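Local coordinates for protein hydroxyethylphosphonate dioxygenase (Streptomyces albus, PDB 6B9R) that uses iron and dioxygen to break down 2-hydroxyethylphosphonate, probably by oxidative carbon-carbon cleavage to hydroxymethylphosphonate and formate, at residues S181-P186 against P337-T342; H149-F154 against A205-G210; N26-N31 against A67-E72; L20-A25 against G44-Y49. One frame throughout, in Å; residues are numbered along the deposited sequence.

Contacts 1 and 2 are buried near the middle of the chain and share one antiparallel sheet, in which strands 181-184 and 152-158 are neighbours. They touch through the hydroxyl of Tyr208 in contact 2, which bonds His339 and Thr342 of contact 1. Contact 2 combines backbone pairing with iron and substrate binding, whereas contact 1 is rings and leucines without a direct hydrogen bond. Contacts 3 and 4 lie among the N-terminal helices, their centres about 30 and 32 Å from that of the chain, but their touching residues are mostly buried. Both use helix 10-27 and pack apolar groups beside an arginine. Contacts 1, 2 and 3 meet the second subunit, contact 3 extensively; contact 4 barely reaches it.

Contact 1 (S181-P186 against P337-T342); sequences SVWGLP and PLHPHT
Trp183, on strand 181-184, sends its indole toward the loop 337-342. CG is anti to the backbone N (chi1 -177°), and the six-membered ring turns its edge to the face of His339 in an offset edge-to-face pair. The two centroids are 5.5 Å apart and the planes stand at 72°. CZ2 does the touching: it lies 3.7 Å from His339 ND1, which sits close to the indole plane. The next rim atom, Trp183 CH2, is 4.2 Å from Leu338 CD2. Toward the pyrrole side, Trp183 NE1 comes within 4.4 Å of the methyl CG2 of Thr342.

Just past the strand, Leu185 crosses Leu338 at about a right angle, and their CD2 atoms meet at 3.9 Å. Leu338 also packs on Phe429 of the second subunit. The facing loop is shaped by a type I turn from His339 to Thr342, closed by Thr342 N bonding His339 O at 3.1 Å.

No hydrogen bond joins the two segments directly. Trp183 NE1, His339 ND1 and Thr342 OG1 all bond the hydroxyl of Tyr208 instead, which implies an apolar, aromatic interface whose polar ends meet on one shared phenol.

Contact 2 (H149-F154 against A205-G210); sequences HLLYQF and ALTYGG. With FE (Fe (III) ion), chain E; 2HE ((2-hydroxyethyl)phosphonic acid), chain F.
The iron site is built on the antiparallel pair of strands 152-154 and 205-208, where Gln153 stands across from Thr207. Gln153 OE1 binds the iron at 2.1 Å and His149 NE2 at 2.3 Å; His190, a water and both O3 and O4 of the substrate complete the six ligands. The amide NE2 of Gln153 donates to substrate O4 (3.1 Å) and also bonds Thr155 OG1, which would help keep OE1 turned to the metal. CG of Gln153 is anti to its backbone N (chi1 -167°), and the chain runs on extended toward the iron. The methyl CG2 of Thr207 lies against it, 3.4 Å from Gln153 OE1, and near CE1 of His149. Thr207 OG1 bonds Arg123 O, which would fix the methyl in this direction.

Two histidines with a glutamine form a variant of the facial triad, in which an acid usually takes the third place. The fold is consistent with a cupin. Tyr208 N bonds Tyr152 O at 3.1 Å, and Phe154 pairs with Leu206 through Phe154 N to Leu206 O (3.2 Å) and Leu206 N to Phe154 O (2.8 Å).

On the sheet face away from the metal, Tyr152 CB sits 4.2 Å from the centroid of the Tyr208 ring in a CH-pi contact, while Phe154 lies alongside Leu206, its CD2 beside Leu206 CD1. Gly209 O is buried without a polar partner in the model.

Contact 3 (N26-N31 against A67-E72); sequences NDLKRN and AWPLNE. With 2HE ((2-hydroxyethyl)phosphonic acid), chain Q.
Leu28 sets its methyl CD1 over one face of the Trp68 indole, 3.5 Å from Trp68 CG, in a CH-pi contact with the five-membered ring. Its CG is anti to the carbonyl carbon (chi1 -79°), and the second methyl, CD2, meets Pro69 CG tip to tip at 3.9 Å. Arg30 slides past the same indole in the opposite direction, with Arg30 CG 4.0 Å from Trp68 NE1. A bend at chi2 (-56°) turns CD of Arg30 aside, and the guanidinium folds back so that NH2 donates to Leu28 O at 2.8 Å, the acceptor near the guanidinium plane.

Helix 10-27 ends here in a Schellman motif: Lys29, with positive phi, is the C-prime residue, and Arg30 N reaches back to Ala25 O. Arg30 NE and Trp68 NE1 share Asp38 OD2, while Arg30 NH1 forms a salt bridge to Asp113 of the second subunit. An alanine in place of Trp68 would probably open a gap beside Leu28 CD1 and the Arg30 chain and deprive Asp38 of the indole N-H. Lys29 CE lies 3.2 Å from O2 of a substrate molecule hydrogen-bonded to Trp449 and, in the second subunit, to Arg103, Tyr111 and Asn146.

Contact 4 (L20-A25 against G44-Y49); sequences LLRAAA and GSFGDY
Phe46 pushes the far end of its ring against helix 10-27, where CZ lies 3.8 Å from Leu21 CG and equally 3.8 Å from Ala25 CB, two residues one helical turn apart. With CG anti to the backbone N (chi1 -166°), the ring extends from its own helix toward helix 10-27. Leu21 and Phe46 meet tip to tip, and the Leu21 methyl CD2 also touches Tyr49 CB at 3.9 Å.

Arg22 comes in at the rim: its NH1 is 3.8 Å from Phe46 CE2 and close to the ring plane, while CE2 sits over a face of the guanidinium. With the two planes 79° apart, the ring turns its edge to the flat cation. A salt bridge from NH1 to Asp32 anchors that group.

The Arg22 guanidinium would probably lose the ring edge against its face if an alanine replaced Phe46, with Leu21 and Ala25 left facing a gap.

Phe46 also packs on Ala35 and Leu39 of helix 32-39, so it fills the core of a compact bundle of short helices, an arrangement that recalls helix-turn-helix domains.

Contact 1 (S181-P186 against P337-T342)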
loop_
_atom_site.group_PDB
_atom_site.type_symbol
_atom_site.label_atom_id
_atom_site.label_comp_id
_atom_site.label_asym_id
_atom_site.label_seq_id
_atom_site.Cartn_x
_atom_site.Cartn_y
_atom_site.Cartn_z
ATOM N N SER A 181 18.181 -21.752 -5.425
ATOM C CA SER A 181 16.960 -20.952 -5.434
ATOM C C SER A 181 17.168 -19.713 -6.290
ATOM O O SER A 181 18.296 -19.295 -6.554
ATOM C CB SER A 181 16.542 -20.572 -4.010
ATOM O OG SER A 181 17.536 -19.781 -3.376
ATOM N N VAL A 182 16.058 -19.109 -6.708
ATOM C CA VAL A 182 16.124 -17.914 -7.536
ATOM C C VAL A 182 14.931 -17.041 -7.185
ATOM O O VAL A 182 13.880 -17.537 -6.774
ATOM C CB VAL A 182 16.144 -18.272 -9.037
ATOM C CG1 VAL A 182 14.908 -19.068 -9.406
ATOM C CG2 VAL A 182 16.297 -17.013 -9.916
ATOM N N TRP A 183 15.129 -15.732 -7.297
ATOM C CA TRP A 183 14.084 -14.737 -7.089
ATOM C C TRP A 183 13.972 -13.920 -8.370
ATOM O O TRP A 183 14.989 -13.550 -8.958
ATOM C CB TRP A 183 14.417 -13.837 -5.878
ATOM C CG TRP A 183 13.356 -12.807 -5.529
ATOM C CD1 TRP A 183 12.356 -12.932 -4.594
ATOM C CD2 TRP A 183 13.216 -11.502 -6.094
ATOM N NE1 TRP A 183 11.605 -11.777 -4.549
ATOM C CE2 TRP A 183 12.107 -10.888 -5.465
ATOM C CE3 TRP A 183 13.917 -10.789 -7.075
ATOM C CZ2 TRP A 183 11.692 -9.601 -5.783
ATOM C CZ3 TRP A 183 13.504 -9.512 -7.393
ATOM C CH2 TRP A 183 12.404 -8.926 -6.749
ATOM N N GLY A 184 12.750 -13.647 -8.816
ATOM C CA GLY A 184 12.544 -13.121 -10.156
ATOM C C GLY A 184 11.447 -12.075 -10.206
ATOM O O GLY A 184 10.481 -12.111 -9.442
ATOM N N LEU A 185 11.597 -11.149 -11.158
ATOM C CA LEU A 185 10.773 -9.958 -11.292
ATOM C C LEU A 185 9.497 -10.260 -12.061
ATOM O O LEU A 185 9.410 -11.260 -12.780
ATOM C CB LEU A 185 11.564 -8.862 -12.003
ATOM C CG LEU A 185 12.663 -8.221 -11.164
ATOM C CD1 LEU A 185 13.499 -7.264 -12.030
ATOM C CD2 LEU A 185 12.050 -7.496 -9.975
ATOM N N PRO A 186 8.489 -9.397 -11.925
ATOM C CA PRO A 186 7.247 -9.571 -12.689
ATOM C C PRO A 186 7.490 -9.653 -14.193
ATOM O O PRO A 186 8.351 -8.964 -14.741
ATOM C CB PRO A 186 6.440 -8.316 -12.329
ATOM C CG PRO A 186 6.919 -7.929 -10.976
ATOM C CD PRO A 186 8.406 -8.265 -10.984
ATOM N N PRO A 337 16.902 -6.719 -2.580
ATOM C CA PRO A 337 16.587 -5.520 -1.782
ATOM C C PRO A 337 15.428 -4.706 -2.326
ATOM O O PRO A 337 14.953 -3.805 -1.622
ATOM C CB PRO A 337 17.889 -4.695 -1.818
ATOM C CG PRO A 337 18.973 -5.674 -2.261
ATOM C CD PRO A 337 18.284 -6.716 -3.095
ATOM N N LEU A 338 14.969 -4.960 -3.553
ATOM C CA LEU A 338 13.728 -4.314 -3.979
ATOM C C LEU A 338 12.565 -4.769 -3.109
ATOM O O LEU A 338 11.579 -4.038 -2.941
ATOM C CB LEU A 338 13.436 -4.616 -5.453
ATOM C CG LEU A 338 12.173 -3.973 -6.051
ATOM C CD1 LEU A 338 12.443 -2.532 -6.477
ATOM C CD2 LEU A 338 11.608 -4.788 -7.218
ATOM N N HIS A 339 12.675 -5.966 -2.544
ATOM C CA HIS A 339 11.692 -6.535 -1.631
ATOM C C HIS A 339 12.362 -6.814 -0.290
ATOM O O HIS A 339 12.609 -7.973 0.068
ATOM C CB HIS A 339 11.083 -7.808 -2.211
ATOM C CG HIS A 339 9.854 -7.562 -3.027
ATOM N ND1 HIS A 339 9.018 -8.579 -3.434
ATOM C CD2 HIS A 339 9.325 -6.416 -3.515
ATOM C CE1 HIS A 339 8.014 -8.066 -4.126
ATOM N NE2 HIS A 339 8.181 -6.756 -4.193
ATOM N N PRO A 340 12.653 -5.770 0.488
ATOM C CA PRO A 340 13.336 -5.988 1.770
ATOM C C PRO A 340 12.538 -6.835 2.745
ATOM O O PRO A 340 13.131 -7.435 3.646
ATOM C CB PRO A 340 13.527 -4.562 2.303
ATOM C CG PRO A 340 12.303 -3.814 1.718
ATOM C CD PRO A 340 12.241 -4.367 0.309
ATOM N N HIS A 341 11.222 -6.917 2.592
ATOM C CA HIS A 341 10.385 -7.681 3.508
ATOM C C HIS A 341 10.189 -9.124 3.075
ATOM O O HIS A 341 9.377 -9.832 3.683
ATOM C CB HIS A 341 9.038 -6.982 3.663
ATOM C CG HIS A 341 9.172 -5.513 3.890
ATOM N ND1 HIS A 341 9.779 -4.989 5.014
ATOM C CD2 HIS A 341 8.833 -4.457 3.116
ATOM C CE1 HIS A 341 9.773 -3.669 4.936
ATOM N NE2 HIS A 341 9.217 -3.321 3.790
ATOM N N THR A 342 10.893 -9.573 2.035
ATOM C CA THR A 342 10.870 -10.971 1.637
ATOM C C THR A 342 12.094 -11.655 2.231
ATOM O O THR A 342 13.228 -11.259 1.940
ATOM C CB THR A 342 10.838 -11.118 0.116
ATOM O OG1 THR A 342 9.579 -10.645 -0.375
ATOM C CG2 THR A 342 10.992 -12.581 -0.274
#

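Contact 2 (H149-F154 against A205-G210)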
loop_
_atom_site.group_PDB
_atom_site.type_symbol
_atom_site.label_atom_id
_atom_site.label_comp_id
_atom_site.label_asym_id
_atom_site.label_seq_id
_atom_site.Cartn_x
_atom_site.Cartn_y
_atom_site.Cartn_z
ATOM N N HIS A 149 4.592 -13.628 -15.931
ATOM C CA HIS A 149 3.367 -13.392 -15.188
ATOM C C HIS A 149 3.610 -12.281 -14.175
ATOM O O HIS A 149 4.752 -12.007 -13.782
ATOM C CB HIS A 149 2.876 -14.680 -14.507
ATOM C CG HIS A 149 3.938 -15.403 -13.735
ATOM N ND1 HIS A 149 4.570 -14.851 -12.641
ATOM C CD2 HIS A 149 4.473 -16.637 -13.896
ATOM C CE1 HIS A 149 5.454 -15.712 -12.167
ATOM N NE2 HIS A 149 5.407 -16.806 -12.904
ATOM N N LEU A 150 2.510 -11.643 -13.746
ATOM C CA LEU A 150 2.634 -10.448 -12.915
ATOM C C LEU A 150 3.336 -10.749 -11.596
ATOM O O LEU A 150 4.150 -9.948 -11.126
ATOM C CB LEU A 150 1.260 -9.825 -12.651
ATOM C CG LEU A 150 1.291 -8.651 -11.658
ATOM C CD1 LEU A 150 2.280 -7.556 -12.083
ATOM C CD2 LEU A 150 -0.098 -8.068 -11.434
ATOM N N LEU A 151 3.050 -11.895 -10.991
ATOM C CA LEU A 151 3.532 -12.141 -9.639
ATOM C C LEU A 151 5.047 -12.327 -9.618
ATOM O O LEU A 151 5.629 -12.927 -10.526
ATOM C CB LEU A 151 2.843 -13.364 -9.034
ATOM C CG LEU A 151 1.346 -13.179 -8.744
ATOM C CD1 LEU A 151 0.813 -14.295 -7.831
ATOM C CD2 LEU A 151 1.116 -11.816 -8.113
ATOM N N TYR A 152 5.683 -11.776 -8.584
ATOM C CA TYR A 152 7.072 -12.103 -8.291
ATOM C C TYR A 152 7.207 -13.602 -8.051
ATOM O O TYR A 152 6.264 -14.261 -7.614
ATOM C CB TYR A 152 7.542 -11.350 -7.048
ATOM C CG TYR A 152 7.570 -9.849 -7.216
ATOM C CD1 TYR A 152 6.407 -9.088 -7.094
ATOM C CD2 TYR A 152 8.766 -9.190 -7.480
ATOM C CE1 TYR A 152 6.442 -7.710 -7.254
ATOM C CE2 TYR A 152 8.812 -7.818 -7.630
ATOM C CZ TYR A 152 7.654 -7.083 -7.511
ATOM O OH TYR A 152 7.716 -5.725 -7.664
ATOM N N GLN A 153 8.385 -14.158 -8.325
ATOM C CA GLN A 153 8.558 -15.573 -8.020
ATOM C C GLN A 153 9.815 -15.825 -7.208
ATOM O O GLN A 153 10.891 -15.320 -7.535
ATOM C CB GLN A 153 8.593 -16.429 -9.280
ATOM C CG GLN A 153 8.445 -17.907 -8.973
ATOM C CD GLN A 153 8.145 -18.717 -10.221
ATOM O OE1 GLN A 153 7.263 -18.369 -10.990
ATOM N NE2 GLN A 153 8.890 -19.794 -10.428
ATOM N N PHE A 154 9.656 -16.595 -6.143
ATOM C CA PHE A 154 10.752 -17.247 -5.449
ATOM C C PHE A 154 10.641 -18.731 -5.742
ATOM O O PHE A 154 9.590 -19.334 -5.500
ATOM C CB PHE A 154 10.694 -17.015 -3.936
ATOM C CG PHE A 154 11.607 -17.919 -3.192
ATOM C CD1 PHE A 154 12.960 -17.634 -3.101
ATOM C CD2 PHE A 154 11.138 -19.094 -2.640
ATOM C CE1 PHE A 154 13.825 -18.500 -2.449
ATOM C CE2 PHE A 154 12.007 -19.973 -1.996
ATOM C CZ PHE A 154 13.354 -19.666 -1.894
ATOM N N ALA A 205 7.505 -23.362 -6.421
ATOM C CA ALA A 205 7.363 -22.068 -7.096
ATOM C C ALA A 205 6.446 -21.203 -6.241
ATOM O O ALA A 205 5.218 -21.289 -6.345
ATOM C CB ALA A 205 6.801 -22.251 -8.505
ATOM N N LEU A 206 7.042 -20.390 -5.370
ATOM C CA LEU A 206 6.296 -19.601 -4.404
ATOM C C LEU A 206 6.133 -18.189 -4.964
ATOM O O LEU A 206 6.907 -17.273 -4.672
ATOM C CB LEU A 206 7.017 -19.609 -3.045
ATOM C CG LEU A 206 7.508 -20.976 -2.525
ATOM C CD1 LEU A 206 8.066 -20.871 -1.099
ATOM C CD2 LEU A 206 6.412 -22.037 -2.596
ATOM N N THR A 207 5.109 -18.017 -5.798
ATOM C CA THR A 207 4.839 -16.688 -6.325
ATOM C C THR A 207 4.025 -15.872 -5.322
ATOM O O THR A 207 3.307 -16.414 -4.476
ATOM C CB THR A 207 4.108 -16.748 -7.675
ATOM O OG1 THR A 207 2.775 -17.238 -7.488
ATOM C CG2 THR A 207 4.838 -17.657 -8.667
ATOM N N TYR A 208 4.153 -14.552 -5.419
ATOM C CA TYR A 208 3.515 -13.637 -4.481
ATOM C C TYR A 208 3.500 -12.248 -5.105
ATOM O O TYR A 208 4.157 -11.989 -6.121
ATOM C CB TYR A 208 4.212 -13.656 -3.111
ATOM C CG TYR A 208 5.574 -12.976 -3.082
ATOM C CD1 TYR A 208 6.720 -13.655 -3.500
ATOM C CD2 TYR A 208 5.713 -11.670 -2.617
ATOM C CE1 TYR A 208 7.967 -13.045 -3.478
ATOM C CE2 TYR A 208 6.968 -11.039 -2.591
ATOM C CZ TYR A 208 8.095 -11.745 -3.023
ATOM O OH TYR A 208 9.352 -11.154 -3.000
ATOM N N GLY A 209 2.702 -11.362 -4.502
ATOM C CA GLY A 209 2.393 -10.099 -5.152
ATOM C C GLY A 209 2.902 -8.843 -4.455
ATOM O O GLY A 209 3.657 -8.062 -5.045
ATOM N N GLY A 210 2.463 -8.586 -3.243
ATOM C CA GLY A 210 2.883 -7.361 -2.629
ATOM C C GLY A 210 2.107 -6.121 -3.046
ATOM O O GLY A 210 0.894 -6.138 -3.295
HETATM FE FE FE E . 6.452 -18.830 -12.906
HETATM O O3 2HE F . 5.035 -20.169 -14.411
HETATM P P 2HE F . 4.926 -21.488 -15.088
HETATM O O1 2HE F . 5.160 -21.324 -16.672
HETATM O O2 2HE F . 3.486 -22.172 -14.821
HETATM C CA 2HE F . 6.237 -22.505 -14.374
HETATM C CB 2HE F . 6.300 -22.178 -12.884
HETATM O O4 2HE F . 6.973 -20.931 -12.646
HETATM O O HOH W 1 4.905 -19.900 -11.176
#

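Contact 3 (N26-N31 against A67-E72)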
loop_
_atom_site.group_PDB
_atom_site.type_symbol
_atom_site.label_atom_id
_atom_site.label_comp_id
_atom_site.label_asym_id
_atom_site.label_seq_id
_atom_site.Cartn_x
_atom_site.Cartn_y
_atom_site.Cartn_z
ATOM N N ASN A 26 -19.492 7.933 7.596
ATOM C CA ASN A 26 -18.742 8.888 8.410
ATOM C C ASN A 26 -17.771 9.704 7.565
ATOM O O ASN A 26 -17.650 10.922 7.738
ATOM C CB ASN A 26 -17.962 8.162 9.505
ATOM C CG ASN A 26 -18.819 7.749 10.675
ATOM O OD1 ASN A 26 -19.979 8.150 10.802
ATOM N ND2 ASN A 26 -18.240 6.951 11.558
ATOM N N ASP A 27 -17.031 9.033 6.668
ATOM C CA ASP A 27 -16.012 9.718 5.880
ATOM C C ASP A 27 -16.616 10.734 4.917
ATOM O O ASP A 27 -15.967 11.735 4.594
ATOM C CB ASP A 27 -15.168 8.700 5.106
ATOM C CG ASP A 27 -14.233 7.921 6.005
ATOM O OD1 ASP A 27 -14.160 8.226 7.210
ATOM O OD2 ASP A 27 -13.568 7.000 5.494
ATOM N N LEU A 28 -17.849 10.506 4.469
ATOM C CA LEU A 28 -18.548 11.421 3.585
ATOM C C LEU A 28 -19.390 12.436 4.344
ATOM O O LEU A 28 -20.151 13.181 3.718
ATOM C CB LEU A 28 -19.426 10.629 2.597
ATOM C CG LEU A 28 -18.595 10.046 1.437
ATOM C CD1 LEU A 28 -19.322 8.905 0.712
ATOM C CD2 LEU A 28 -18.261 11.144 0.439
ATOM N N LYS A 29 -19.264 12.485 5.675
ATOM C CA LYS A 29 -20.098 13.355 6.505
ATOM C C LYS A 29 -21.581 13.158 6.185
ATOM O O LYS A 29 -22.360 14.116 6.082
ATOM C CB LYS A 29 -19.669 14.817 6.355
ATOM C CG LYS A 29 -18.175 15.051 6.659
ATOM C CD LYS A 29 -17.809 14.483 8.042
ATOM C CE LYS A 29 -16.455 14.987 8.563
ATOM N NZ LYS A 29 -15.311 14.474 7.771
ATOM N N ARG A 30 -21.981 11.893 6.038
ATOM C CA ARG A 30 -23.386 11.505 5.923
ATOM C C ARG A 30 -23.802 10.814 7.220
ATOM O O ARG A 30 -23.354 9.695 7.502
ATOM C CB ARG A 30 -23.599 10.580 4.725
ATOM C CG ARG A 30 -23.023 11.125 3.396
ATOM C CD ARG A 30 -23.618 12.502 3.094
ATOM N NE ARG A 30 -23.733 12.826 1.667
ATOM C CZ ARG A 30 -22.815 13.484 0.961
ATOM N NH1 ARG A 30 -23.041 13.752 -0.319
ATOM N NH2 ARG A 30 -21.668 13.867 1.522
ATOM N N ASN A 31 -24.646 11.465 8.017
ATOM C CA ASN A 31 -25.141 10.787 9.203
ATOM C C ASN A 31 -26.267 9.849 8.777
ATOM O O ASN A 31 -26.550 9.689 7.587
ATOM C CB ASN A 31 -25.543 11.792 10.281
ATOM C CG ASN A 31 -26.695 12.685 9.866
ATOM O OD1 ASN A 31 -27.366 12.441 8.863
ATOM N ND2 ASN A 31 -26.945 13.722 10.663
ATOM N N ALA A 67 -24.417 6.437 -5.858
ATOM C CA ALA A 67 -24.805 7.651 -5.141
ATOM C C ALA A 67 -23.609 8.412 -4.583
ATOM O O ALA A 67 -23.642 9.644 -4.505
ATOM C CB ALA A 67 -25.756 7.307 -3.996
ATOM N N TRP A 68 -22.549 7.712 -4.203
ATOM C CA TRP A 68 -21.410 8.288 -3.514
ATOM C C TRP A 68 -20.155 8.115 -4.358
ATOM O O TRP A 68 -20.086 7.212 -5.201
ATOM C CB TRP A 68 -21.186 7.613 -2.151
ATOM C CG TRP A 68 -22.165 7.961 -1.075
ATOM C CD1 TRP A 68 -23.001 9.047 -1.026
ATOM C CD2 TRP A 68 -22.412 7.206 0.119
ATOM N NE1 TRP A 68 -23.747 9.011 0.136
ATOM C CE2 TRP A 68 -23.414 7.886 0.846
ATOM C CE3 TRP A 68 -21.893 6.015 0.637
ATOM C CZ2 TRP A 68 -23.894 7.419 2.074
ATOM C CZ3 TRP A 68 -22.373 5.549 1.850
ATOM C CH2 TRP A 68 -23.370 6.255 2.554
ATOM N N PRO A 69 -19.119 8.968 -4.150
ATOM C CA PRO A 69 -17.854 8.826 -4.881
ATOM C C PRO A 69 -16.944 7.751 -4.301
ATOM O O PRO A 69 -15.785 8.004 -3.970
ATOM C CB PRO A 69 -17.224 10.216 -4.744
ATOM C CG PRO A 69 -17.693 10.685 -3.417
ATOM C CD PRO A 69 -19.138 10.202 -3.340
ATOM N N LEU A 70 -17.476 6.542 -4.157
ATOM C CA LEU A 70 -16.648 5.419 -3.741
ATOM C C LEU A 70 -16.940 4.225 -4.640
ATOM O O LEU A 70 -17.825 4.260 -5.508
ATOM C CB LEU A 70 -16.861 5.075 -2.258
ATOM C CG LEU A 70 -18.271 4.877 -1.684
ATOM C CD1 LEU A 70 -19.042 3.699 -2.290
ATOM C CD2 LEU A 70 -18.172 4.712 -0.181
ATOM N N ASN A 71 -16.174 3.156 -4.417
ATOM C CA ASN A 71 -16.241 1.943 -5.207
ATOM C C ASN A 71 -16.858 0.811 -4.404
ATOM O O ASN A 71 -16.773 0.784 -3.173
ATOM C CB ASN A 71 -14.841 1.543 -5.673
ATOM C CG ASN A 71 -14.167 2.659 -6.392
ATOM O OD1 ASN A 71 -14.479 2.931 -7.551
ATOM N ND2 ASN A 71 -13.269 3.354 -5.700
ATOM N N GLU A 72 -17.484 -0.119 -5.126
ATOM C CA GLU A 72 -17.978 -1.337 -4.500
ATOM C C GLU A 72 -16.880 -1.992 -3.671
ATOM O O GLU A 72 -17.127 -2.479 -2.562
ATOM C CB GLU A 72 -18.498 -2.296 -5.571
ATOM C CG GLU A 72 -19.691 -1.778 -6.388
ATOM C CD GLU A 72 -19.277 -1.023 -7.652
ATOM O OE1 GLU A 72 -18.082 -0.677 -7.788
ATOM O OE2 GLU A 72 -20.153 -0.773 -8.508
HETATM O O3 2HE Q . -16.988 16.912 13.442
HETATM P P 2HE Q . -16.362 17.253 12.008
HETATM O O1 2HE Q . -15.078 16.501 11.782
HETATM O O2 2HE Q . -17.471 16.862 10.909
HETATM C CA 2HE Q . -15.941 18.997 11.874
HETATM C CB 2HE Q . -15.199 19.116 10.557
HETATM O O4 2HE Q . -14.087 18.214 10.565
#

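Contact 4 (L20-A25 against G44-Y49)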
loop_
_atom_site.group_PDB
_atom_site.type_symbol
_atom_site.label_atom_id
_atom_site.label_comp_id
_atom_site.label_asym_id
_atom_site.label_seq_id
_atom_site.Cartn_x
_atom_site.Cartn_y
_atom_site.Cartn_z
ATOM N N LEU A 20 -17.609 -1.253 7.592
ATOM C CA LEU A 20 -17.153 -0.495 6.425
ATOM C C LEU A 20 -18.220 0.459 5.923
ATOM O O LEU A 20 -17.898 1.531 5.391
ATOM C CB LEU A 20 -16.764 -1.424 5.283
ATOM C CG LEU A 20 -15.495 -2.219 5.549
ATOM C CD1 LEU A 20 -15.268 -3.174 4.407
ATOM C CD2 LEU A 20 -14.282 -1.289 5.751
ATOM N N LEU A 21 -19.487 0.069 6.047
ATOM C CA LEU A 21 -20.564 0.952 5.611
ATOM C C LEU A 21 -20.671 2.174 6.508
ATOM O O LEU A 21 -20.853 3.297 6.017
ATOM C CB LEU A 21 -21.881 0.189 5.586
ATOM C CG LEU A 21 -23.081 1.068 5.216
ATOM C CD1 LEU A 21 -22.859 1.689 3.847
ATOM C CD2 LEU A 21 -24.355 0.238 5.245
ATOM N N ARG A 22 -20.594 1.975 7.828
ATOM C CA ARG A 22 -20.587 3.120 8.735
ATOM C C ARG A 22 -19.359 3.990 8.495
ATOM O O ARG A 22 -19.447 5.225 8.485
ATOM C CB ARG A 22 -20.632 2.648 10.193
ATOM C CG ARG A 22 -20.361 3.772 11.209
ATOM C CD ARG A 22 -21.452 4.848 11.184
ATOM N NE ARG A 22 -22.648 4.409 11.890
ATOM C CZ ARG A 22 -23.806 5.062 11.884
ATOM N NH1 ARG A 22 -23.936 6.186 11.190
ATOM N NH2 ARG A 22 -24.841 4.586 12.567
ATOM N N ALA A 23 -18.202 3.368 8.287
ATOM C CA ALA A 23 -16.996 4.152 8.044
ATOM C C ALA A 23 -17.124 4.985 6.773
ATOM O O ALA A 23 -16.683 6.138 6.733
ATOM C CB ALA A 23 -15.774 3.228 7.964
ATOM N N ALA A 24 -17.724 4.418 5.722
ATOM C CA ALA A 24 -17.870 5.164 4.474
ATOM C C ALA A 24 -18.782 6.362 4.670
ATOM O O ALA A 24 -18.509 7.458 4.164
ATOM C CB ALA A 24 -18.425 4.263 3.368
ATOM N N ALA A 25 -19.878 6.162 5.394
ATOM C CA ALA A 25 -20.814 7.250 5.655
ATOM C C ALA A 25 -20.166 8.331 6.513
ATOM O O ALA A 25 -20.261 9.522 6.198
ATOM C CB ALA A 25 -22.063 6.691 6.322
ATOM N N GLY A 44 -34.955 6.057 8.989
ATOM C CA GLY A 44 -34.726 5.384 10.247
ATOM C C GLY A 44 -34.002 4.050 10.175
ATOM O O GLY A 44 -33.711 3.477 11.230
ATOM N N SER A 45 -33.671 3.545 8.984
ATOM C CA SER A 45 -33.185 2.175 8.855
ATOM C C SER A 45 -31.663 2.034 8.854
ATOM O O SER A 45 -31.173 0.904 8.957
ATOM C CB SER A 45 -33.732 1.534 7.574
ATOM O OG SER A 45 -33.218 2.183 6.420
ATOM N N PHE A 46 -30.899 3.125 8.748
ATOM C CA PHE A 46 -29.463 2.970 8.512
ATOM C C PHE A 46 -28.799 2.193 9.644
ATOM O O PHE A 46 -27.900 1.374 9.403
ATOM C CB PHE A 46 -28.796 4.338 8.320
ATOM C CG PHE A 46 -27.397 4.256 7.744
ATOM C CD1 PHE A 46 -27.189 3.797 6.446
ATOM C CD2 PHE A 46 -26.293 4.642 8.495
ATOM C CE1 PHE A 46 -25.899 3.719 5.911
ATOM C CE2 PHE A 46 -25.000 4.560 7.960
ATOM C CZ PHE A 46 -24.817 4.109 6.670
ATOM N N GLY A 47 -29.252 2.413 10.880
ATOM C CA GLY A 47 -28.715 1.674 12.007
ATOM C C GLY A 47 -28.923 0.175 11.906
ATOM O O GLY A 47 -28.140 -0.597 12.461
ATOM N N ASP A 48 -29.970 -0.262 11.195
ATOM C CA ASP A 48 -30.179 -1.699 11.023
ATOM C C ASP A 48 -29.161 -2.317 10.071
ATOM O O ASP A 48 -28.821 -3.499 10.209
ATOM C CB ASP A 48 -31.589 -1.968 10.526
ATOM C CG ASP A 48 -32.640 -1.562 11.536
ATOM O OD1 ASP A 48 -32.499 -1.932 12.721
ATOM O OD2 ASP A 48 -33.585 -0.851 11.154
ATOM N N TYR A 49 -28.675 -1.548 9.099
ATOM C CA TYR A 49 -27.625 -2.050 8.218
ATOM C C TYR A 49 -26.262 -1.989 8.890
ATOM O O TYR A 49 -25.420 -2.874 8.691
ATOM C CB TYR A 49 -27.610 -1.248 6.918
ATOM C CG TYR A 49 -28.845 -1.465 6.102
ATOM C CD1 TYR A 49 -28.953 -2.570 5.270
ATOM C CD2 TYR A 49 -29.923 -0.596 6.192
ATOM C CE1 TYR A 49 -30.082 -2.791 4.528
ATOM C CE2 TYR A 49 -31.070 -0.813 5.457
ATOM C CZ TYR A 49 -31.139 -1.912 4.621
ATOM O OH TYR A 49 -32.265 -2.145 3.876
#